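Long-range contacts in adenylation domain (Streptomyces sp., PDB 5N9X), which belongs to the ANL superfamily of AMP-binding enzymes and binds ATP and threonine in this structure: residues 45-49 / 221-226; 75-80 / 136-140; 187-191 / 215-220; 195-201 / 279-283. The contacts are given in a common frame with arbitrary orientation. Residues are numbered along the deposited sequence.

Contact 1 of 4, residues 45-49 / 221-226; sequences SYGLL and ALSTGA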
loop_
_atom_site.group_PDB
_atom_site.type_symbol
_atom_site.label_atom_id
_atom_site.label_comp_id
_atom_site.label_asym_id
_atom_site.label_seq_id
_atom_site.Cartn_x
_atom_site.Cartn_y
_atom_site.Cartn_z
ATOM N N SER A 45 12.325 12.476 20.524
ATOM C CA SER A 45 12.074 13.826 20.055
ATOM C C SER A 45 12.570 14.047 18.633
ATOM O O SER A 45 13.564 13.446 18.212
ATOM C CB SER A 45 12.742 14.833 20.990
ATOM O OG SER A 45 14.104 14.993 20.659
ATOM N N TYR A 46 11.871 14.913 17.909
ATOM C CA TYR A 46 12.302 15.366 16.596
ATOM C C TYR A 46 13.768 15.794 16.615
ATOM O O TYR A 46 14.572 15.265 15.851
ATOM C CB TYR A 46 11.414 16.510 16.121
ATOM C CG TYR A 46 10.207 16.049 15.342
ATOM C CD1 TYR A 46 10.272 15.857 13.963
ATOM C CD2 TYR A 46 8.998 15.802 15.989
ATOM C CE1 TYR A 46 9.163 15.432 13.258
ATOM C CE2 TYR A 46 7.895 15.378 15.302
ATOM C CZ TYR A 46 7.970 15.194 13.937
ATOM O OH TYR A 46 6.853 14.770 13.244
ATOM N N GLY A 47 14.112 16.715 17.512
ATOM C CA GLY A 47 15.493 17.142 17.715
ATOM C C GLY A 47 16.529 16.026 17.790
ATOM O O GLY A 47 17.582 16.115 17.140
ATOM N N LEU A 48 16.246 14.975 18.563
ATOM C CA LEU A 48 17.219 13.884 18.724
ATOM C C LEU A 48 17.236 12.928 17.520
ATOM O O LEU A 48 18.304 12.461 17.112
ATOM C CB LEU A 48 16.961 13.116 20.036
ATOM C CG LEU A 48 17.789 11.833 20.255
ATOM C CD1 LEU A 48 19.276 12.088 20.560
ATOM C CD2 LEU A 48 17.145 10.952 21.366
ATOM N N LEU A 49 16.064 12.647 16.954
ATOM C CA LEU A 49 15.986 11.920 15.687
ATOM C C LEU A 49 16.796 12.646 14.592
ATOM O O LEU A 49 17.568 12.018 13.858
ATOM C CB LEU A 49 14.521 11.736 15.258
ATOM C CG LEU A 49 14.244 10.890 13.998
ATOM C CD1 LEU A 49 15.101 9.596 13.942
ATOM C CD2 LEU A 49 12.762 10.569 13.816
ATOM N N ALA A 221 3.254 11.815 9.464
ATOM C CA ALA A 221 3.698 12.238 10.787
ATOM C C ALA A 221 4.901 13.174 10.779
ATOM O O ALA A 221 4.859 14.264 11.347
ATOM C CB ALA A 221 4.017 11.019 11.626
ATOM N N LEU A 222 5.985 12.734 10.162
ATOM C CA LEU A 222 7.265 13.407 10.278
ATOM C C LEU A 222 7.350 14.744 9.517
ATOM O O LEU A 222 8.235 15.565 9.793
ATOM C CB LEU A 222 8.369 12.466 9.800
ATOM C CG LEU A 222 8.791 11.275 10.677
ATOM C CD1 LEU A 222 10.117 10.716 10.179
ATOM C CD2 LEU A 222 8.843 11.610 12.185
ATOM N N SER A 223 6.446 14.963 8.554
ATOM C CA SER A 223 6.397 16.236 7.819
ATOM C C SER A 223 5.636 17.354 8.540
ATOM O O SER A 223 5.710 18.527 8.150
ATOM C CB SER A 223 5.780 16.014 6.444
ATOM O OG SER A 223 4.362 16.095 6.497
ATOM N N THR A 224 4.906 17.005 9.586
ATOM C CA THR A 224 4.027 17.995 10.220
ATOM C C THR A 224 4.340 18.234 11.684
ATOM O O THR A 224 3.712 19.077 12.312
ATOM C CB THR A 224 2.553 17.572 10.126
ATOM O OG1 THR A 224 2.391 16.317 10.803
ATOM C CG2 THR A 224 2.139 17.439 8.666
ATOM N N GLY A 225 5.302 17.492 12.230
ATOM C CA GLY A 225 5.603 17.595 13.650
ATOM C C GLY A 225 4.790 16.629 14.491
ATOM O O GLY A 225 4.950 16.564 15.720
ATOM N N ALA A 226 3.911 15.881 13.825
ATOM C CA ALA A 226 3.047 14.927 14.499
ATOM C C ALA A 226 3.860 13.750 15.029
ATOM O O ALA A 226 5.047 13.603 14.744
ATOM C CB ALA A 226 1.946 14.428 13.557
#
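A buried tyrosine-to-loop contact ties the first turn of helix 46-62 to the end of helix 213-222 and the loop that leads into strand 227-230. Tyr46 carries nearly all of it: its hydroxyl donates to the backbone carbonyl, Tyr46 OH to Ala226 O 2.6 Å. The same OH lies 2.8 Å from Ala221 O, but at too poor an angle for a hydrogen bond. Gly225, in the turn with phi near +90°, brings its carbonyl carbon to 3.0 Å from Tyr46 OH. Beside this polar end, Tyr46 CE1 packs on Leu222 CD2 at 4.0 Å, and Leu49 CD2 meets Leu222 CD2 at 4.4 Å. Ser45 is the N-cap of the tyrosine's helix, its OG accepting from Leu48 N at 3.0 Å. Tyr46, Leu49 and Leu222 all reach Ala36 of strand 35-39. Helix 213-222 joins the adjacent parallel strands 202-205 and 227-230, the beta-alpha-beta crossover typical of alpha/beta domains.

Contact 2 of 4, residues 75-80 / 136-140; sequences MPPGAN and EENVA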
loop_
_atom_site.group_PDB
_atom_site.type_symbol
_atom_site.label_atom_id
_atom_site.label_comp_id
_atom_site.label_asym_id
_atom_site.label_seq_id
_atom_site.Cartn_x
_atom_site.Cartn_y
_atom_site.Cartn_z
ATOM N N MET A 75 15.417 -4.266 8.522
ATOM C CA MET A 75 15.266 -4.099 9.968
ATOM C C MET A 75 13.817 -4.216 10.412
ATOM O O MET A 75 12.914 -3.784 9.716
ATOM C CB MET A 75 15.762 -2.727 10.440
ATOM C CG MET A 75 17.218 -2.429 10.298
ATOM S SD MET A 75 17.671 -1.176 11.514
ATOM C CE MET A 75 18.897 -0.270 10.584
ATOM N N PRO A 76 13.597 -4.750 11.610
ATOM C CA PRO A 76 12.258 -4.691 12.202
ATOM C C PRO A 76 11.828 -3.236 12.387
ATOM O O PRO A 76 12.704 -2.390 12.552
ATOM C CB PRO A 76 12.441 -5.398 13.547
ATOM C CG PRO A 76 13.910 -5.250 13.858
ATOM C CD PRO A 76 14.582 -5.364 12.517
ATOM N N PRO A 77 10.509 -2.942 12.328
ATOM C CA PRO A 77 10.070 -1.559 12.544
ATOM C C PRO A 77 10.422 -1.071 13.939
ATOM O O PRO A 77 10.253 -1.796 14.918
ATOM C CB PRO A 77 8.545 -1.631 12.342
ATOM C CG PRO A 77 8.187 -3.041 12.619
ATOM C CD PRO A 77 9.362 -3.836 12.074
ATOM N N GLY A 78 10.926 0.151 14.020
ATOM C CA GLY A 78 11.352 0.722 15.283
ATOM C C GLY A 78 12.241 1.936 15.062
ATOM O O GLY A 78 12.481 2.353 13.919
ATOM N N ALA A 79 12.722 2.499 16.170
ATOM C CA ALA A 79 13.632 3.635 16.166
ATOM C C ALA A 79 14.774 3.492 15.151
ATOM O O ALA A 79 14.978 4.380 14.329
ATOM C CB ALA A 79 14.186 3.840 17.560
ATOM N N ASN A 80 15.514 2.386 15.203
ATOM C CA ASN A 80 16.682 2.220 14.343
ATOM C C ASN A 80 16.329 2.191 12.868
ATOM O O ASN A 80 17.027 2.768 12.053
ATOM C CB ASN A 80 17.458 0.933 14.688
ATOM C CG ASN A 80 17.895 0.862 16.152
ATOM O OD1 ASN A 80 18.290 1.869 16.764
ATOM N ND2 ASN A 80 17.855 -0.341 16.706
ATOM N N GLU A 136 22.589 -3.110 12.888
ATOM C CA GLU A 136 21.629 -2.404 13.713
ATOM C C GLU A 136 22.351 -1.783 14.898
ATOM O O GLU A 136 22.045 -0.658 15.301
ATOM C CB GLU A 136 20.501 -3.329 14.184
ATOM C CG GLU A 136 19.235 -2.560 14.559
ATOM C CD GLU A 136 18.087 -3.452 14.996
ATOM O OE1 GLU A 136 18.072 -4.651 14.637
ATOM O OE2 GLU A 136 17.199 -2.942 15.707
ATOM N N GLU A 137 23.310 -2.522 15.450
ATOM C CA GLU A 137 24.078 -2.041 16.590
ATOM C C GLU A 137 24.867 -0.826 16.145
ATOM O O GLU A 137 24.964 0.169 16.875
ATOM C CB GLU A 137 25.012 -3.126 17.143
ATOM C CG GLU A 137 26.102 -2.580 18.062
ATOM C CD GLU A 137 26.956 -3.660 18.709
ATOM O OE1 GLU A 137 27.245 -4.682 18.043
ATOM O OE2 GLU A 137 27.348 -3.473 19.886
ATOM N N ASN A 138 25.413 -0.897 14.937
ATOM C CA ASN A 138 26.081 0.261 14.363
ATOM C C ASN A 138 25.167 1.489 14.356
ATOM O O ASN A 138 25.588 2.564 14.767
ATOM C CB ASN A 138 26.563 -0.036 12.948
ATOM C CG ASN A 138 27.877 -0.803 12.920
ATOM O OD1 ASN A 138 28.158 -1.526 11.959
ATOM N ND2 ASN A 138 28.687 -0.654 13.971
ATOM N N VAL A 139 23.921 1.325 13.904
ATOM C CA VAL A 139 22.957 2.426 13.821
ATOM C C VAL A 139 22.557 2.959 15.204
ATOM O O VAL A 139 22.500 4.177 15.404
ATOM C CB VAL A 139 21.675 1.996 13.040
ATOM C CG1 VAL A 139 20.510 2.950 13.293
ATOM C CG2 VAL A 139 21.974 1.900 11.547
ATOM N N ALA A 140 22.305 2.051 16.148
ATOM C CA ALA A 140 21.999 2.417 17.537
ATOM C C ALA A 140 23.099 3.243 18.205
ATOM O O ALA A 140 22.834 4.023 19.123
ATOM C CB ALA A 140 21.730 1.161 18.373
#
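One side-chain hydrogen bond and a small apolar patch join the loop and first helical turn of 75-80 to helix 136-141, at the protein surface. The polar part is the bond from Asn80 ND2 to Glu136 OE2, 2.9 Å long with an N-H...O angle of 159°. Asn80 points its CA-to-CB bond toward the other segment, whereas that of Glu136 runs sideways, so the glutamate reaches across with an extended chain (chi1 and chi2 both t). Its other carboxylate oxygen, Glu136 OE1, lies 4.1 Å from Pro76 CD. The apolar part surrounds Met75: its sulfur rests on the aliphatic stem of the glutamate, Met75 SD to Glu136 CG 3.7 Å, and its methyl meets the valine, Met75 CE to Val139 CG2 3.9 Å. The other valine methyl packs under the asparagine, Val139 CG1 to Asn80 CB 3.9 Å, while Asn80 OD1 sits 3.9 Å from Ala140 CB. Gly78 takes the N-cap position of helix 79-90. Met75 follows strand 70-74 and Glu136 follows strand 133-134, so the contact spans strand 118-121 between them in the parallel sheet; Met75 and Val139 both touch Val120 of that middle strand. Helix 46-62 also borders the contact, with Trp52 NE1 donating to Val139 O and Leu56 packing on Val139.

Contact 3 of 4, residues 187-191 / 215-220; sequences LFEAC and VWEIWG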
loop_
_atom_site.group_PDB
_atom_site.type_symbol
_atom_site.label_atom_id
_atom_site.label_comp_id
_atom_site.label_asym_id
_atom_site.label_seq_id
_atom_site.Cartn_x
_atom_site.Cartn_y
_atom_site.Cartn_z
ATOM N N LEU A 187 2.812 14.465 -3.454
ATOM C CA LEU A 187 1.713 13.770 -2.771
ATOM C C LEU A 187 1.117 14.623 -1.626
ATOM O O LEU A 187 -0.084 14.915 -1.599
ATOM C CB LEU A 187 2.187 12.408 -2.228
ATOM C CG LEU A 187 1.152 11.705 -1.320
ATOM C CD1 LEU A 187 -0.125 11.386 -2.082
ATOM C CD2 LEU A 187 1.688 10.468 -0.650
ATOM N N PHE A 188 1.972 15.045 -0.700
ATOM C CA PHE A 188 1.513 15.806 0.466
ATOM C C PHE A 188 1.031 17.187 0.101
ATOM O O PHE A 188 0.100 17.676 0.725
ATOM C CB PHE A 188 2.610 15.859 1.547
ATOM C CG PHE A 188 2.773 14.549 2.264
ATOM C CD1 PHE A 188 1.978 14.240 3.369
ATOM C CD2 PHE A 188 3.655 13.577 1.774
ATOM C CE1 PHE A 188 2.101 13.015 4.003
ATOM C CE2 PHE A 188 3.778 12.351 2.399
ATOM C CZ PHE A 188 2.997 12.065 3.510
ATOM N N GLU A 189 1.610 17.816 -0.918
ATOM C CA GLU A 189 0.983 19.048 -1.396
ATOM C C GLU A 189 -0.433 18.789 -1.966
ATOM O O GLU A 189 -1.360 19.527 -1.656
ATOM C CB GLU A 189 1.861 19.774 -2.421
ATOM C CG GLU A 189 1.631 21.301 -2.444
ATOM C CD GLU A 189 2.064 22.011 -1.136
ATOM O OE1 GLU A 189 3.219 21.806 -0.698
ATOM O OE2 GLU A 189 1.244 22.772 -0.548
ATOM N N ALA A 190 -0.614 17.736 -2.757
ATOM C CA ALA A 190 -1.939 17.446 -3.313
ATOM C C ALA A 190 -3.007 17.259 -2.215
ATOM O O ALA A 190 -4.194 17.554 -2.425
ATOM C CB ALA A 190 -1.884 16.210 -4.198
ATOM N N CYS A 191 -2.565 16.768 -1.056
ATOM C CA CYS A 191 -3.450 16.381 0.036
ATOM C C CYS A 191 -3.653 17.477 1.085
ATOM O O CYS A 191 -4.486 17.351 1.978
ATOM C CB CYS A 191 -2.888 15.146 0.718
ATOM S SG CYS A 191 -3.098 13.656 -0.212
ATOM N N VAL A 215 5.039 4.872 3.638
ATOM C CA VAL A 215 5.504 6.213 3.241
ATOM C C VAL A 215 4.522 7.310 3.616
ATOM O O VAL A 215 4.883 8.348 4.141
ATOM C CB VAL A 215 5.742 6.277 1.738
ATOM C CG1 VAL A 215 6.292 7.640 1.312
ATOM C CG2 VAL A 215 6.693 5.162 1.331
ATOM N N TRP A 216 3.262 7.052 3.331
ATOM C CA TRP A 216 2.206 7.947 3.723
ATOM C C TRP A 216 2.155 8.053 5.238
ATOM O O TRP A 216 2.025 9.137 5.796
ATOM C CB TRP A 216 0.903 7.442 3.136
ATOM C CG TRP A 216 -0.345 8.026 3.627
ATOM C CD1 TRP A 216 -1.263 7.409 4.401
ATOM C CD2 TRP A 216 -0.871 9.330 3.331
ATOM N NE1 TRP A 216 -2.331 8.238 4.627
ATOM C CE2 TRP A 216 -2.121 9.426 3.976
ATOM C CE3 TRP A 216 -0.406 10.427 2.587
ATOM C CZ2 TRP A 216 -2.924 10.593 3.907
ATOM C CZ3 TRP A 216 -1.196 11.578 2.524
ATOM C CH2 TRP A 216 -2.440 11.651 3.182
ATOM N N GLU A 217 2.274 6.906 5.888
ATOM C CA GLU A 217 2.165 6.853 7.328
ATOM C C GLU A 217 3.342 7.592 7.978
ATOM O O GLU A 217 3.141 8.473 8.805
ATOM C CB GLU A 217 2.090 5.394 7.816
ATOM C CG GLU A 217 0.756 4.704 7.525
ATOM C CD GLU A 217 0.739 3.209 7.910
ATOM O OE1 GLU A 217 1.808 2.558 7.920
ATOM O OE2 GLU A 217 -0.357 2.681 8.195
ATOM N N ILE A 218 4.558 7.233 7.602
ATOM C CA ILE A 218 5.756 7.852 8.175
ATOM C C ILE A 218 5.812 9.368 7.945
ATOM O O ILE A 218 6.004 10.160 8.890
ATOM C CB ILE A 218 7.055 7.222 7.584
ATOM C CG1 ILE A 218 7.249 5.784 8.077
ATOM C CG2 ILE A 218 8.266 8.092 7.872
ATOM C CD1 ILE A 218 8.018 4.858 7.060
ATOM N N TRP A 219 5.629 9.767 6.680
ATOM C CA TRP A 219 5.796 11.158 6.309
ATOM C C TRP A 219 4.564 11.992 6.633
ATOM O O TRP A 219 4.675 13.202 6.831
ATOM C CB TRP A 219 6.186 11.242 4.837
ATOM C CG TRP A 219 7.597 10.824 4.739
ATOM C CD1 TRP A 219 8.082 9.643 4.233
ATOM C CD2 TRP A 219 8.728 11.533 5.246
ATOM N NE1 TRP A 219 9.437 9.597 4.368
ATOM C CE2 TRP A 219 9.867 10.743 4.980
ATOM C CE3 TRP A 219 8.890 12.765 5.892
ATOM C CZ2 TRP A 219 11.163 11.148 5.345
ATOM C CZ3 TRP A 219 10.168 13.171 6.242
ATOM C CH2 TRP A 219 11.287 12.369 5.971
ATOM N N GLY A 220 3.408 11.356 6.713
ATOM C CA GLY A 220 2.236 12.002 7.282
ATOM C C GLY A 220 2.612 12.624 8.623
ATOM O O GLY A 220 2.375 13.809 8.866
#
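Large aromatic side chains bridge two helices whose short axes stay 11.9 Å apart, and no hydrogen bond crosses between them. The segments cross steeply, at -74°, and the gap is filled chiefly by Phe188 from one side and the Trp216 indole from the other. The Phe188 ring and the six-membered ring of Trp216 are nearly parallel (20°) but slid apart, with centroids 5.3 Å from each other, so they barely overlap; their closest atoms are Phe188 CE1 and Trp216 CE3 at 3.9 Å. The tip of the phenylalanine drives into the backbone of helix 213-222, with Phe188 CZ 3.3 Å from Gly220 N and 3.6 Å from Trp219 CB, while the carbonyl of Trp216 lies at the edge of the ring. Leu187 and Cys191, one turn apart, also meet the indole: Leu187 CD2 is 3.9 Å from Trp216 CE3, and Cys191 SG is 3.9 Å from Trp216 CZ3, an oblique sulfur-aromatic contact. Trp216 also meets the rings of Trp203 and His319 edge-to-face; His319 lines the threonine pocket, and the Trp216 side chain is about 7 Å from that ligand. Other residues of this helix face further neighbours: Ile218 packs on helix 79-90 and on Leu205 of strand 202-205, and Trp219 lies against helices 20-30 and 79-90.

Contact 4 of 4, residues 195-201 / 279-283; sequences FSFSADD and RYVVF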
loop_
_atom_site.group_PDB
_atom_site.type_symbol
_atom_site.label_atom_id
_atom_site.label_comp_id
_atom_site.label_asym_id
_atom_site.label_seq_id
_atom_site.Cartn_x
_atom_site.Cartn_y
_atom_site.Cartn_z
ATOM N N PHE A 195 -7.250 17.049 3.464
ATOM C CA PHE A 195 -7.119 16.531 4.813
ATOM C C PHE A 195 -6.847 17.744 5.692
ATOM O O PHE A 195 -6.313 18.746 5.204
ATOM C CB PHE A 195 -5.954 15.530 4.923
ATOM C CG PHE A 195 -6.228 14.139 4.367
ATOM C CD1 PHE A 195 -6.897 13.184 5.120
ATOM C CD2 PHE A 195 -5.745 13.766 3.114
ATOM C CE1 PHE A 195 -7.110 11.896 4.620
ATOM C CE2 PHE A 195 -5.953 12.469 2.611
ATOM C CZ PHE A 195 -6.640 11.545 3.365
ATOM N N SER A 196 -7.159 17.649 6.980
ATOM C CA SER A 196 -6.712 18.660 7.946
ATOM C C SER A 196 -5.731 18.078 8.975
ATOM O O SER A 196 -6.138 17.632 10.054
ATOM C CB SER A 196 -7.928 19.268 8.647
ATOM O OG SER A 196 -7.545 20.217 9.620
ATOM N N PHE A 197 -4.446 18.067 8.629
ATOM C CA PHE A 197 -3.398 17.538 9.510
ATOM C C PHE A 197 -2.705 18.599 10.363
ATOM O O PHE A 197 -2.478 19.718 9.918
ATOM C CB PHE A 197 -2.333 16.798 8.680
ATOM C CG PHE A 197 -2.876 15.633 7.909
ATOM C CD1 PHE A 197 -3.705 14.703 8.537
ATOM C CD2 PHE A 197 -2.538 15.435 6.578
ATOM C CE1 PHE A 197 -4.215 13.618 7.842
ATOM C CE2 PHE A 197 -3.033 14.342 5.879
ATOM C CZ PHE A 197 -3.875 13.436 6.506
ATOM N N SER A 198 -2.319 18.231 11.582
ATOM C CA SER A 198 -1.536 19.140 12.412
ATOM C C SER A 198 -0.486 18.394 13.226
ATOM O O SER A 198 -0.521 17.160 13.331
ATOM C CB SER A 198 -2.444 19.938 13.354
ATOM O OG SER A 198 -2.599 19.276 14.580
ATOM N N ALA A 199 0.433 19.163 13.809
ATOM C CA ALA A 199 1.429 18.639 14.728
ATOM C C ALA A 199 0.835 17.806 15.886
ATOM O O ALA A 199 1.533 16.990 16.474
ATOM C CB ALA A 199 2.248 19.779 15.281
ATOM N N ASP A 200 -0.442 18.003 16.208
ATOM C CA ASP A 200 -1.037 17.295 17.336
ATOM C C ASP A 200 -1.438 15.845 17.018
ATOM O O ASP A 200 -1.728 15.055 17.928
ATOM C CB ASP A 200 -2.254 18.069 17.840
ATOM C CG ASP A 200 -1.875 19.405 18.441
ATOM O OD1 ASP A 200 -0.877 19.471 19.179
ATOM O OD2 ASP A 200 -2.569 20.396 18.162
ATOM N N ASP A 201 -1.452 15.493 15.735
ATOM C CA ASP A 201 -1.889 14.158 15.335
ATOM C C ASP A 201 -0.954 13.023 15.808
ATOM O O ASP A 201 0.220 13.236 16.126
ATOM C CB ASP A 201 -2.075 14.104 13.796
ATOM C CG ASP A 201 -3.377 14.765 13.343
ATOM O OD1 ASP A 201 -4.435 14.398 13.889
ATOM O OD2 ASP A 201 -3.345 15.656 12.463
ATOM N N ARG A 279 -9.549 10.777 14.171
ATOM C CA ARG A 279 -10.037 11.839 13.291
ATOM C C ARG A 279 -10.213 11.325 11.878
ATOM O O ARG A 279 -11.167 11.687 11.209
ATOM C CB ARG A 279 -9.094 13.060 13.290
ATOM C CG ARG A 279 -8.816 13.663 14.643
ATOM C CD ARG A 279 -7.687 14.685 14.561
ATOM N NE ARG A 279 -8.084 15.867 13.805
ATOM C CZ ARG A 279 -7.516 16.274 12.668
ATOM N NH1 ARG A 279 -6.513 15.579 12.122
ATOM N NH2 ARG A 279 -7.965 17.370 12.057
ATOM N N TYR A 280 -9.294 10.477 11.428
ATOM C CA TYR A 280 -9.371 9.927 10.070
ATOM C C TYR A 280 -9.085 8.444 10.022
ATOM O O TYR A 280 -8.136 7.964 10.626
ATOM C CB TYR A 280 -8.376 10.612 9.129
ATOM C CG TYR A 280 -8.621 12.059 8.803
ATOM C CD1 TYR A 280 -9.543 12.424 7.830
ATOM C CD2 TYR A 280 -7.884 13.058 9.427
ATOM C CE1 TYR A 280 -9.756 13.764 7.501
ATOM C CE2 TYR A 280 -8.066 14.389 9.116
ATOM C CZ TYR A 280 -9.009 14.748 8.152
ATOM O OH TYR A 280 -9.191 16.085 7.844
ATOM N N VAL A 281 -9.894 7.717 9.280
ATOM C CA VAL A 281 -9.485 6.395 8.851
ATOM C C VAL A 281 -9.384 6.438 7.331
ATOM O O VAL A 281 -10.331 6.779 6.666
ATOM C CB VAL A 281 -10.442 5.302 9.306
ATOM C CG1 VAL A 281 -9.762 3.943 9.225
ATOM C CG2 VAL A 281 -10.881 5.570 10.731
ATOM N N VAL A 282 -8.213 6.117 6.805
ATOM C CA VAL A 282 -7.955 6.192 5.381
ATOM C C VAL A 282 -7.822 4.786 4.887
ATOM O O VAL A 282 -7.087 4.011 5.473
ATOM C CB VAL A 282 -6.664 7.008 5.056
ATOM C CG1 VAL A 282 -6.234 6.806 3.617
ATOM C CG2 VAL A 282 -6.868 8.473 5.337
ATOM N N PHE A 283 -8.544 4.451 3.824
ATOM C CA PHE A 283 -8.467 3.128 3.230
ATOM C C PHE A 283 -7.631 3.196 1.981
ATOM O O PHE A 283 -7.730 4.171 1.219
ATOM C CB PHE A 283 -9.862 2.596 2.873
ATOM C CG PHE A 283 -10.811 2.560 4.030
ATOM C CD1 PHE A 283 -11.491 3.709 4.422
ATOM C CD2 PHE A 283 -11.030 1.385 4.727
ATOM C CE1 PHE A 283 -12.381 3.687 5.489
ATOM C CE2 PHE A 283 -11.933 1.352 5.800
ATOM C CZ PHE A 283 -12.607 2.501 6.179
#
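An irregular loop, 195-201, runs beside the start of strand 280-284, with Phe195 CA 8.7 Å from Tyr280 CA, and the bonds that cross all involve side chains. The loop closes in a type I turn, Asp201 N to Ser198 O 3.1 Å. Within it Asp200 N binds Ser198 OG at 3.0 Å, an ST turn, and Ser198 N donates to Asp201 OD2 at 2.9 Å. Arg279, just before the strand, reaches across to the loop to bind both the turn and Ser196, two residues before it: Arg279 NH2 and NH1 both donate to Ser196 O, at 2.7 and 2.9 Å, and Arg279 NH1 forms a 3.0 Å salt bridge with Asp201 OD1, an oxygen also hydrogen-bonded to Thr252. Next along, the backbone amide of Ser196 donates to the tyrosine hydroxyl, Ser196 N to Tyr280 OH 2.7 Å. The Tyr280 ring gathers an aromatic cluster. Phe195 turns its edge to the tyrosine face in a T-shaped pair (centroids 5.2 Å, planes at 70°), and Phe197 does so in an offset one (5.7 Å, 66°). Val282, which like Tyr280 points toward the loop, completes the patch with Val282 CG2 3.5 Å from Phe195 CE1. Strand 280-284 pairs in parallel with 253-256 and 306-310, and the phenylalanines extend over both neighbours: Phe197 packs on Val253 and Phe195 on Met310.

Contacts 1 and 3 share helix 213-222: contact 3 uses its middle and contact 1 its end, their centres 14 Å apart. Contact 4 touches both. Its turn abuts the loop of contact 1, Ala226 CB lying 3.3 Å from Asp201 O, and its aromatic cluster runs on into contact 3, with Trp216 CH2 3.7 Å from Phe195 CE2. Contacts 3 and 4, centres 11 Å apart, are near the pocket: the side chains of Trp216 and Val282 each lie about 7 Å from the bound threonine, and Val282 about 9 Å from ATP. Contact 2 stands apart, its centre 17 Å from that of contact 1 and 27 Å from that of contact 4.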